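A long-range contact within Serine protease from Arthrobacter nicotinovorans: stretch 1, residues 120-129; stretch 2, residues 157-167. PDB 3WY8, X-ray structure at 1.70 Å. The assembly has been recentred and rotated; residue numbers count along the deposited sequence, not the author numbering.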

# COMPACT_ATOMS: atom_id res chain seq x y z
N ALA A 120 -2.68 -7.18 17.41
CA ALA A 120 -3.26 -6.25 18.37
C ALA A 120 -3.58 -4.89 17.74
O ALA A 120 -2.93 -4.48 16.78
CB ALA A 120 -2.31 -6.07 19.53
N ARG A 121 -4.57 -4.21 18.31
CA ARG A 121 -4.85 -2.81 17.98
C ARG A 121 -3.98 -1.94 18.88
O ARG A 121 -3.75 -2.28 20.03
CB ARG A 121 -6.32 -2.48 18.23
CG ARG A 121 -7.29 -3.27 17.36
CD ARG A 121 -8.73 -2.82 17.57
NE ARG A 121 -8.95 -1.45 17.08
CZ ARG A 121 -9.17 -1.12 15.81
NH1 ARG A 121 -9.20 -2.05 14.86
NH2 ARG A 121 -9.35 0.15 15.48
N GLY A 122 -3.48 -0.83 18.34
CA GLY A 122 -2.71 0.12 19.15
C GLY A 122 -1.21 -0.09 19.13
O GLY A 122 -0.49 0.41 20.00
N LEU A 123 -0.72 -0.83 18.13
CA LEU A 123 0.72 -1.00 17.95
C LEU A 123 1.37 0.28 17.42
O LEU A 123 0.68 1.20 16.97
CB LEU A 123 1.02 -2.16 16.99
CG LEU A 123 0.63 -3.57 17.45
CD1 LEU A 123 0.83 -4.56 16.31
CD2 LEU A 123 1.42 -4.00 18.68
N SER A 124 2.70 0.35 17.51
CA SER A 124 3.46 1.45 16.93
C SER A 124 3.92 1.08 15.53
O SER A 124 4.24 -0.08 15.27
CB SER A 124 4.65 1.81 17.82
OG SER A 124 4.18 2.35 19.05
N TYR A 125 3.95 2.07 14.64
CA TYR A 125 4.21 1.82 13.22
C TYR A 125 5.15 2.84 12.61
O TYR A 125 5.28 3.96 13.10
CB TYR A 125 2.90 1.90 12.43
CG TYR A 125 1.93 0.78 12.71
CD1 TYR A 125 2.01 -0.42 12.02
CD2 TYR A 125 0.91 0.94 13.65
CE1 TYR A 125 1.11 -1.45 12.26
CE2 TYR A 125 0.01 -0.09 13.91
CZ TYR A 125 0.12 -1.27 13.20
OH TYR A 125 -0.77 -2.29 13.45
N LYS A 126 5.79 2.43 11.52
CA LYS A 126 6.42 3.37 10.60
C LYS A 126 5.81 3.11 9.22
O LYS A 126 5.86 1.99 8.71
CB LYS A 126 7.94 3.20 10.58
CG LYS A 126 8.66 4.28 9.77
CD LYS A 126 10.18 4.19 9.90
CE LYS A 126 10.85 5.30 9.10
NZ LYS A 126 12.33 5.36 9.31
N SER A 127 5.21 4.16 8.65
CA SER A 127 4.54 4.07 7.36
C SER A 127 5.35 4.78 6.28
O SER A 127 5.95 5.82 6.53
CB SER A 127 3.15 4.70 7.44
OG SER A 127 2.63 4.99 6.14
N PHE A 128 5.36 4.20 5.09
CA PHE A 128 6.11 4.74 3.96
C PHE A 128 5.21 5.04 2.78
O PHE A 128 4.15 4.44 2.64
CB PHE A 128 7.16 3.72 3.52
CG PHE A 128 8.27 3.53 4.51
CD1 PHE A 128 9.52 4.13 4.29
CD2 PHE A 128 8.09 2.75 5.64
CE1 PHE A 128 10.57 3.95 5.19
CE2 PHE A 128 9.13 2.57 6.56
CZ PHE A 128 10.37 3.17 6.33
N GLY A 129 5.62 5.97 1.93
CA GLY A 129 4.89 6.24 0.71
C GLY A 129 5.56 7.25 -0.20
O GLY A 129 6.60 7.82 0.14
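Stretch 2 157-167: FATQGIPCNMT

Stretch 2 (157-167) runs alongside stretch 1 in nearly the same sense, the end-to-end directions of the touching parts lying 27° apart. It is mostly extended, interrupted at Phe157, Ala158 and Asn165, and its strand 160-163 lies beside Gly122 and the first part of the strand 124-129. The backbones stay well separated: Gly122 CA is 7.7 Å from Gln160 CA, Tyr125 CA 7.8 Å from Ile162 CA, Ser127 CA 8.6 Å from Cys164 CA, and Gly129 CA 7.5 Å from Met166 CA. Side chains therefore fill the gap, and no backbone-to-backbone hydrogen bond crosses it.

Phe157 stays clear of stretch 1. Ala158, with positive phi (57°), presents its carbonyl to Arg121: NH1 of Arg121 donates to O of Ala158 at 2.8 Å, and NH2 of Arg121 adds a weak bond to the same oxygen at 3.2 Å. The CB of Thr159 points away, yet O of Thr159 takes a second weak bond from Arg121 NH2 at 3.0 Å; both carbonyls lie at the edge of the guanidinium, near its plane. The CA-to-CB bond of Gln160 points toward stretch 1, with chi1 m and chi2 t; its CG covers one face of that guanidinium, while OE1 of Gln160 accepts from N of Gly122 at 2.7 Å. The other end of the amide is held through water 1, which accepts from Gln160 NE2 (3.0 Å) and Leu123 N (3.0 Å) and donates to Tyr125 OH (2.7 Å) and Ala120 O (2.7 Å).

Beyond Gly161 no hydrogen bond crosses, and the contact is one of packing by Ile162 and Met166. Ile162 (chi1 p, chi2 t) brings CD1 to 4.0 Å from Ser127 CB. Pro163, Cys164 and Asn165 make no contact. The CA-to-CB bond of Met166 again points toward stretch 1; CE of Met166 lies 3.5 Å from Ser127 OG and 3.9 Å from Phe128 C, and SD of Met166 3.7 Å from Gly129 N. Thr167 is again out of reach. The surface buried between the two stretches is 487 Å², both sides summed.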

# COMPACT_ATOMS: atom_id res chain seq x y z
N PHE A 157 -15.27 1.89 10.83
CA PHE A 157 -14.44 1.18 9.87
C PHE A 157 -13.34 0.34 10.52
O PHE A 157 -12.60 -0.35 9.82
CB PHE A 157 -13.84 2.15 8.85
CG PHE A 157 -14.88 2.89 8.04
CD1 PHE A 157 -15.78 2.19 7.24
CD2 PHE A 157 -14.94 4.28 8.08
CE1 PHE A 157 -16.73 2.87 6.48
CE2 PHE A 157 -15.88 4.96 7.33
CZ PHE A 157 -16.78 4.26 6.53
N ALA A 158 -13.25 0.40 11.85
CA ALA A 158 -12.23 -0.30 12.63
C ALA A 158 -10.79 0.06 12.21
O ALA A 158 -9.85 -0.69 12.47
CB ALA A 158 -12.45 -1.83 12.59
N THR A 159 -10.63 1.22 11.57
CA THR A 159 -9.31 1.67 11.11
C THR A 159 -8.49 2.20 12.27
O THR A 159 -8.98 2.34 13.39
CB THR A 159 -9.42 2.76 10.02
OG1 THR A 159 -10.14 3.88 10.55
CG2 THR A 159 -10.12 2.23 8.78
N GLN A 160 -7.22 2.48 12.01
CA GLN A 160 -6.34 3.09 13.00
C GLN A 160 -5.58 4.24 12.36
O GLN A 160 -5.32 4.23 11.16
CB GLN A 160 -5.36 2.06 13.55
CG GLN A 160 -6.03 0.88 14.25
CD GLN A 160 -5.04 -0.01 14.96
OE1 GLN A 160 -4.91 0.06 16.18
NE2 GLN A 160 -4.32 -0.83 14.20
N GLY A 161 -5.22 5.23 13.17
CA GLY A 161 -4.49 6.39 12.66
C GLY A 161 -3.19 6.67 13.38
O GLY A 161 -3.06 6.38 14.57
N ILE A 162 -2.22 7.22 12.65
CA ILE A 162 -0.96 7.70 13.22
C ILE A 162 -0.72 9.14 12.75
O ILE A 162 -1.20 9.53 11.68
CB ILE A 162 0.26 6.80 12.84
CG1 ILE A 162 0.44 6.71 11.32
CG2 ILE A 162 0.12 5.41 13.47
CD1 ILE A 162 1.77 6.10 10.90
N PRO A 163 0.01 9.94 13.55
CA PRO A 163 0.35 11.28 13.07
C PRO A 163 1.20 11.18 11.81
O PRO A 163 2.15 10.39 11.77
CB PRO A 163 1.15 11.88 14.23
CG PRO A 163 0.70 11.11 15.42
CD PRO A 163 0.52 9.71 14.91
N CYS A 164 0.86 11.96 10.79
CA CYS A 164 1.46 11.83 9.47
C CYS A 164 1.13 13.02 8.59
O CYS A 164 -0.02 13.49 8.60
CB CYS A 164 0.95 10.55 8.80
SG CYS A 164 1.80 10.09 7.27
N ASN A 165 2.11 13.49 7.83
CA ASN A 165 1.91 14.61 6.90
C ASN A 165 1.86 14.20 5.43
O ASN A 165 1.77 15.06 4.55
CB ASN A 165 2.99 15.69 7.11
CG ASN A 165 4.39 15.23 6.66
OD1 ASN A 165 4.65 14.05 6.50
ND2 ASN A 165 5.29 16.20 6.48
N MET A 166 1.92 12.89 5.16
CA MET A 166 1.93 12.40 3.79
C MET A 166 0.59 12.64 3.09
O MET A 166 -0.47 12.50 3.70
CB MET A 166 2.34 10.93 3.72
CG MET A 166 3.81 10.71 4.07
SD MET A 166 4.44 9.11 3.53
CE MET A 166 3.49 8.00 4.58
N THR A 167 0.66 12.99 1.82
CA THR A 167 -0.50 13.45 1.07
C THR A 167 -0.87 12.45 -0.03
O THR A 167 -0.22 11.41 -0.17
CB THR A 167 -0.23 14.81 0.43
OG1 THR A 167 0.94 14.72 -0.40
CG2 THR A 167 -0.01 15.88 1.50
O HOH W 1 -2.13 -2.08 15.78